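Formate dehydrogenase subunit beta (Desulfovibrio gigas, PDB 1H0H) carries three [4Fe-4S] clusters and transfers electrons in a periplasmic tungsten formate dehydrogenase that reversibly oxidises formate to carbon dioxide. Local coordinates at residues B[74-80]-B[99-103]; B[2-8]-B[196-201]. All blocks are in the same frame, centred on the assembly; numbering follows the deposited sequence.

Interaction 1 of 2, residues B[74-80]-B[99-103]. With SF4 (iron/sulfur cluster), chain N.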
loop_
_atom_site.group_PDB
_atom_site.type_symbol
_atom_site.label_atom_id
_atom_site.label_comp_id
_atom_site.label_asym_id
_atom_site.label_seq_id
_atom_site.Cartn_x
_atom_site.Cartn_y
_atom_site.Cartn_z
ATOM N N HIS B 74 10.024 33.012 16.700
ATOM C CA HIS B 74 11.264 33.754 16.537
ATOM C C HIS B 74 10.982 35.239 16.344
ATOM O O HIS B 74 11.349 35.856 15.333
ATOM C CB HIS B 74 12.140 33.120 15.457
ATOM C CG HIS B 74 12.653 31.787 15.869
ATOM N ND1 HIS B 74 13.802 31.633 16.612
ATOM C CD2 HIS B 74 12.115 30.546 15.740
ATOM C CE1 HIS B 74 13.981 30.354 16.885
ATOM N NE2 HIS B 74 12.980 29.669 16.348
ATOM N N CYS B 75 10.270 35.771 17.335
ATOM C CA CYS B 75 9.899 37.187 17.399
ATOM C C CYS B 75 11.040 38.112 17.030
ATOM O O CYS B 75 12.183 37.938 17.480
ATOM C CB CYS B 75 9.415 37.519 18.806
ATOM S SG CYS B 75 7.899 36.661 19.254
ATOM N N ILE B 76 10.734 39.112 16.208
ATOM C CA ILE B 76 11.747 40.054 15.779
ATOM C C ILE B 76 12.356 40.783 16.980
ATOM O O ILE B 76 13.569 41.022 17.043
ATOM C CB ILE B 76 11.125 41.025 14.767
ATOM C CG1 ILE B 76 10.839 40.250 13.467
ATOM C CG2 ILE B 76 12.046 42.225 14.506
ATOM C CD1 ILE B 76 9.935 41.001 12.531
ATOM N N ALA B 77 11.503 41.114 17.940
ATOM C CA ALA B 77 11.914 41.778 19.170
ATOM C C ALA B 77 11.403 40.891 20.290
ATOM O O ALA B 77 10.360 41.155 20.863
ATOM C CB ALA B 77 11.266 43.148 19.258
ATOM N N PRO B 78 12.161 39.850 20.605
ATOM C CA PRO B 78 11.690 38.784 21.504
ATOM C C PRO B 78 11.488 39.166 22.958
ATOM O O PRO B 78 12.451 39.476 23.653
ATOM C CB PRO B 78 12.783 37.710 21.370
ATOM C CG PRO B 78 14.005 38.454 20.934
ATOM C CD PRO B 78 13.529 39.597 20.086
ATOM N N PRO B 79 10.245 39.153 23.419
ATOM C CA PRO B 79 9.956 39.482 24.813
ATOM C C PRO B 79 10.509 38.447 25.798
ATOM O O PRO B 79 10.803 38.828 26.916
ATOM C CB PRO B 79 8.424 39.544 24.880
ATOM C CG PRO B 79 7.921 38.984 23.629
ATOM C CD PRO B 79 9.030 38.843 22.637
ATOM N N CYS B 80 10.638 37.189 25.413
ATOM C CA CYS B 80 11.223 36.208 26.325
ATOM C C CYS B 80 12.623 36.634 26.703
ATOM O O CYS B 80 12.971 36.674 27.889
ATOM C CB CYS B 80 11.252 34.826 25.689
ATOM S SG CYS B 80 12.097 34.804 24.110
ATOM N N GLY B 99 18.494 35.669 12.988
ATOM C CA GLY B 99 17.293 36.109 13.667
ATOM C C GLY B 99 16.854 35.057 14.671
ATOM O O GLY B 99 15.833 35.218 15.346
ATOM N N CYS B 100 17.625 33.975 14.801
ATOM C CA CYS B 100 17.232 32.924 15.724
ATOM C C CYS B 100 17.243 33.395 17.171
ATOM O O CYS B 100 18.165 34.073 17.603
ATOM C CB CYS B 100 18.127 31.680 15.611
ATOM S SG CYS B 100 17.799 30.432 16.913
ATOM N N VAL B 101 16.213 32.993 17.910
ATOM C CA VAL B 101 16.107 33.265 19.334
ATOM C C VAL B 101 16.451 31.938 19.968
ATOM O O VAL B 101 15.703 30.977 19.866
ATOM C CB VAL B 101 14.691 33.736 19.712
ATOM C CG1 VAL B 101 14.543 33.869 21.216
ATOM C CG2 VAL B 101 14.381 35.082 19.005
ATOM N N LEU B 102 17.608 31.881 20.598
ATOM C CA LEU B 102 18.138 30.627 21.058
ATOM C C LEU B 102 18.149 30.479 22.572
ATOM O O LEU B 102 18.909 31.161 23.261
ATOM C CB LEU B 102 19.543 30.461 20.484
ATOM C CG LEU B 102 20.353 29.222 20.874
ATOM C CD1 LEU B 102 19.640 27.933 20.449
ATOM C CD2 LEU B 102 21.709 29.304 20.223
ATOM N N PHE B 103 17.286 29.613 23.100
ATOM C CA PHE B 103 17.353 29.332 24.527
ATOM C C PHE B 103 18.556 28.428 24.717
ATOM O O PHE B 103 18.693 27.412 24.032
ATOM C CB PHE B 103 16.125 28.579 25.039
ATOM C CG PHE B 103 14.983 29.456 25.466
ATOM C CD1 PHE B 103 14.619 30.564 24.737
ATOM C CD2 PHE B 103 14.236 29.118 26.583
ATOM C CE1 PHE B 103 13.545 31.316 25.115
ATOM C CE2 PHE B 103 13.151 29.871 26.969
ATOM C CZ PHE B 103 12.796 30.968 26.247
HETATM FE FE1 SF4 N . 7.774 33.243 22.634
HETATM FE FE2 SF4 N . 9.523 32.241 20.750
HETATM FE FE3 SF4 N . 8.634 34.964 20.652
HETATM FE FE4 SF4 N . 10.329 34.137 22.673
HETATM S S1 SF4 N . 10.839 34.271 20.363
HETATM S S2 SF4 N . 8.544 35.373 22.966
HETATM S S3 SF4 N . 9.583 31.919 23.010
HETATM S S4 SF4 N . 7.347 32.987 20.343
HETATM O O HOH W 1 14.217 37.490 15.877
#
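H74 opens the segment with a hydrogen bond to the other backbone: V101 N donates to H74 ND1 at 3.1 Å, almost straight. The ring NE2 is hydrogen-bonded elsewhere. C100 SG lies oblique to the ring, 3.8 Å from H74 CE1. C75 follows and binds the cluster, with C75 SG 2.3 Å from FE3. A water bridges to the other segment, its oxygen 2.6 Å from C75 O and 2.8 Å from G99 O. P78, the N-cap of helix 79-84, rests its CB 3.9 Å from V101 CG2. C80, in the first turn of that helix, binds FE4 through SG at 2.4 Å. C80 SG also meets V101 CG1 and the edge of the F103 ring at CE1, each at 3.9 Å. V101 CG1 packs on the cluster too, 3.8 Å from S1. H74 ND1 is an acceptor and so carries no proton. C75 and C80 supply two of the cluster's four thiolates; C72 and C120 complete the site.

Interaction 2 of 2, residues B[2-8]-B[196-201]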
loop_
_atom_site.group_PDB
_atom_site.type_symbol
_atom_site.label_atom_id
_atom_site.label_comp_id
_atom_site.label_asym_id
_atom_site.label_seq_id
_atom_site.Cartn_x
_atom_site.Cartn_y
_atom_site.Cartn_z
ATOM N N LYS B 2 16.574 35.386 8.647
ATOM C CA LYS B 2 15.695 34.355 8.146
ATOM C C LYS B 2 14.255 34.431 8.608
ATOM O O LYS B 2 13.912 35.157 9.530
ATOM C CB LYS B 2 16.268 32.967 8.488
ATOM C CG LYS B 2 17.704 32.793 8.029
ATOM C CD LYS B 2 17.834 32.798 6.505
ATOM C CE LYS B 2 19.215 32.258 6.131
ATOM N NZ LYS B 2 19.551 32.409 4.692
ATOM N N GLY B 3 13.416 33.671 7.912
ATOM C CA GLY B 3 12.014 33.585 8.232
ATOM C C GLY B 3 11.420 32.293 7.721
ATOM O O GLY B 3 12.091 31.511 7.042
ATOM N N PHE B 4 10.152 32.096 8.047
ATOM C CA PHE B 4 9.386 30.936 7.646
ATOM C C PHE B 4 8.041 31.453 7.195
ATOM O O PHE B 4 7.522 32.457 7.718
ATOM C CB PHE B 4 9.066 30.028 8.858
ATOM C CG PHE B 4 10.247 29.314 9.495
ATOM C CD1 PHE B 4 11.177 30.003 10.253
ATOM C CD2 PHE B 4 10.363 27.911 9.410
ATOM C CE1 PHE B 4 12.247 29.308 10.887
ATOM C CE2 PHE B 4 11.413 27.225 10.032
ATOM C CZ PHE B 4 12.368 27.936 10.775
ATOM N N PHE B 5 7.449 30.762 6.237
ATOM C CA PHE B 5 6.061 30.987 5.920
ATOM C C PHE B 5 5.381 29.625 6.107
ATOM O O PHE B 5 5.750 28.660 5.455
ATOM C CB PHE B 5 5.842 31.491 4.498
ATOM C CG PHE B 5 4.392 31.450 4.069
ATOM C CD1 PHE B 5 3.396 31.951 4.896
ATOM C CD2 PHE B 5 4.024 30.871 2.866
ATOM C CE1 PHE B 5 2.043 31.916 4.510
ATOM C CE2 PHE B 5 2.681 30.818 2.480
ATOM C CZ PHE B 5 1.691 31.353 3.315
ATOM N N VAL B 6 4.417 29.553 7.016
ATOM C CA VAL B 6 3.681 28.312 7.229
ATOM C C VAL B 6 2.263 28.457 6.676
ATOM O O VAL B 6 1.444 29.211 7.204
ATOM C CB VAL B 6 3.627 27.955 8.722
ATOM C CG1 VAL B 6 3.018 26.574 8.918
ATOM C CG2 VAL B 6 5.030 28.051 9.371
ATOM N N ASP B 7 1.975 27.754 5.589
ATOM C CA ASP B 7 0.666 27.849 4.974
ATOM C C ASP B 7 -0.181 26.704 5.503
ATOM O O ASP B 7 -0.096 25.600 4.971
ATOM C CB ASP B 7 0.814 27.771 3.453
ATOM C CG ASP B 7 -0.488 27.928 2.725
ATOM O OD1 ASP B 7 -1.550 27.995 3.377
ATOM O OD2 ASP B 7 -0.545 27.982 1.480
ATOM N N THR B 8 -0.971 26.947 6.557
ATOM C CA THR B 8 -1.803 25.881 7.138
ATOM C C THR B 8 -2.818 25.324 6.152
ATOM O O THR B 8 -3.295 24.190 6.313
ATOM C CB THR B 8 -2.539 26.336 8.423
ATOM O OG1 THR B 8 -3.505 27.344 8.091
ATOM C CG2 THR B 8 -1.581 27.002 9.415
ATOM N N ARG B 196 9.070 36.031 12.955
ATOM C CA ARG B 196 9.768 35.474 11.799
ATOM C C ARG B 196 9.084 34.218 11.250
ATOM O O ARG B 196 9.232 33.885 10.077
ATOM C CB ARG B 196 11.233 35.189 12.129
ATOM C CG ARG B 196 12.061 36.465 12.309
ATOM C CD ARG B 196 13.466 36.184 12.826
ATOM N NE ARG B 196 14.171 37.430 13.025
ATOM C CZ ARG B 196 14.705 38.128 12.035
ATOM N NH1 ARG B 196 14.612 37.657 10.804
ATOM N NH2 ARG B 196 15.324 39.294 12.264
ATOM N N VAL B 197 8.335 33.526 12.093
ATOM C CA VAL B 197 7.564 32.384 11.640
ATOM C C VAL B 197 6.148 32.883 11.366
ATOM O O VAL B 197 5.358 33.100 12.302
ATOM C CB VAL B 197 7.558 31.239 12.684
ATOM C CG1 VAL B 197 6.741 30.048 12.175
ATOM C CG2 VAL B 197 8.971 30.766 12.980
ATOM N N ILE B 198 5.815 33.062 10.086
ATOM C CA ILE B 198 4.529 33.640 9.721
ATOM C C ILE B 198 3.476 32.596 9.290
ATOM O O ILE B 198 3.633 31.968 8.238
ATOM C CB ILE B 198 4.685 34.683 8.593
ATOM C CG1 ILE B 198 5.723 35.756 8.951
ATOM C CG2 ILE B 198 3.300 35.327 8.286
ATOM C CD1 ILE B 198 6.126 36.672 7.760
ATOM N N PHE B 199 2.428 32.399 10.097
ATOM C CA PHE B 199 1.345 31.471 9.736
ATOM C C PHE B 199 0.200 32.147 8.975
ATOM O O PHE B 199 -0.241 33.253 9.341
ATOM C CB PHE B 199 0.709 30.819 10.949
ATOM C CG PHE B 199 1.623 29.947 11.740
ATOM C CD1 PHE B 199 2.464 30.501 12.683
ATOM C CD2 PHE B 199 1.591 28.556 11.590
ATOM C CE1 PHE B 199 3.261 29.706 13.446
ATOM C CE2 PHE B 199 2.402 27.745 12.348
ATOM C CZ PHE B 199 3.254 28.325 13.270
ATOM N N LEU B 200 -0.254 31.481 7.914
ATOM C CA LEU B 200 -1.448 31.874 7.196
ATOM C C LEU B 200 -2.550 30.957 7.672
ATOM O O LEU B 200 -2.351 29.735 7.738
ATOM C CB LEU B 200 -1.282 31.704 5.681
ATOM C CG LEU B 200 -2.566 31.855 4.848
ATOM C CD1 LEU B 200 -3.153 33.266 4.992
ATOM C CD2 LEU B 200 -2.343 31.566 3.383
ATOM N N THR B 201 -3.683 31.535 8.054
ATOM C CA THR B 201 -4.864 30.758 8.414
ATOM C C THR B 201 -5.983 31.167 7.499
ATOM O O THR B 201 -5.988 32.291 6.991
ATOM C CB THR B 201 -5.273 30.943 9.887
ATOM O OG1 THR B 201 -5.350 32.342 10.232
ATOM C CG2 THR B 201 -4.229 30.342 10.801
#
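V6 sits at the apolar centre. Its CG2 lies over the face of the F199 ring, a CH-pi contact 4.2 Å from the centroid, and V6 CG2 also meets V197 CG1 at 3.8 Å. On the same side of the sheet, F4 CD1 packs on V197 CG2 at 3.6 Å. P69 and the stacked ring of F68 continue this layer beyond F199. F5 and L200 share the other side, where F5 CE1 is 3.5 Å from L200 CB. Helix 166-180 packs there, with M172 and A173 against F5.

Between the two layers runs the backbone ladder of a parallel pair, with the strand axes 16° apart. F4 N donates to R196 O (2.9 Å) and I198 N to F4 O (3.0 Å). Next, V6 N donates to I198 O (2.8 Å) and L200 N to V6 O (2.9 Å). F199 CA adds a CA-H...O contact to V6 O at 3.4 Å.

The ends are more polar. T8 OG1 donates to L200 O at 2.7 Å, alongside a weak bond from T8 N to L200 O at 3.3 Å. At the other end R196 NH1 donates to K2 O at 2.9 Å. K2 and D7 send their charges elsewhere, to D165 and R176, and D7 OD1 also bonds T9.

The pair forms the centre of a four-stranded mixed sheet. It brings the N-terminal strand, in the first ferredoxin-type range, beside strand 197-201, near the end of the sequence. This sets F4 against one [4Fe-4S] cluster, the one bound by C21, C137, C140 and C152.

Overall arrangement
Both contacts are buried, but they hold different elements. Interaction 2 joins strands nearly 190 residues apart through a regular backbone ladder, with largely apolar side chains on both faces. Interaction 1 is smaller, 290 against 605 Å², and nested within the loop that interaction 2 closes. It has one direct hydrogen bond, a water bridge and two cluster thiolates, so its chemistry is that of a metal site. Interaction 2 reaches a different cluster, through F4, with no ligand of its own. H74 of interaction 1 lies close to C137, a ligand of that second cluster. The two touch through R196: H74 O lies 3.2 Å from R196 CG, and G99 CA 3.5 Å from R196 NE.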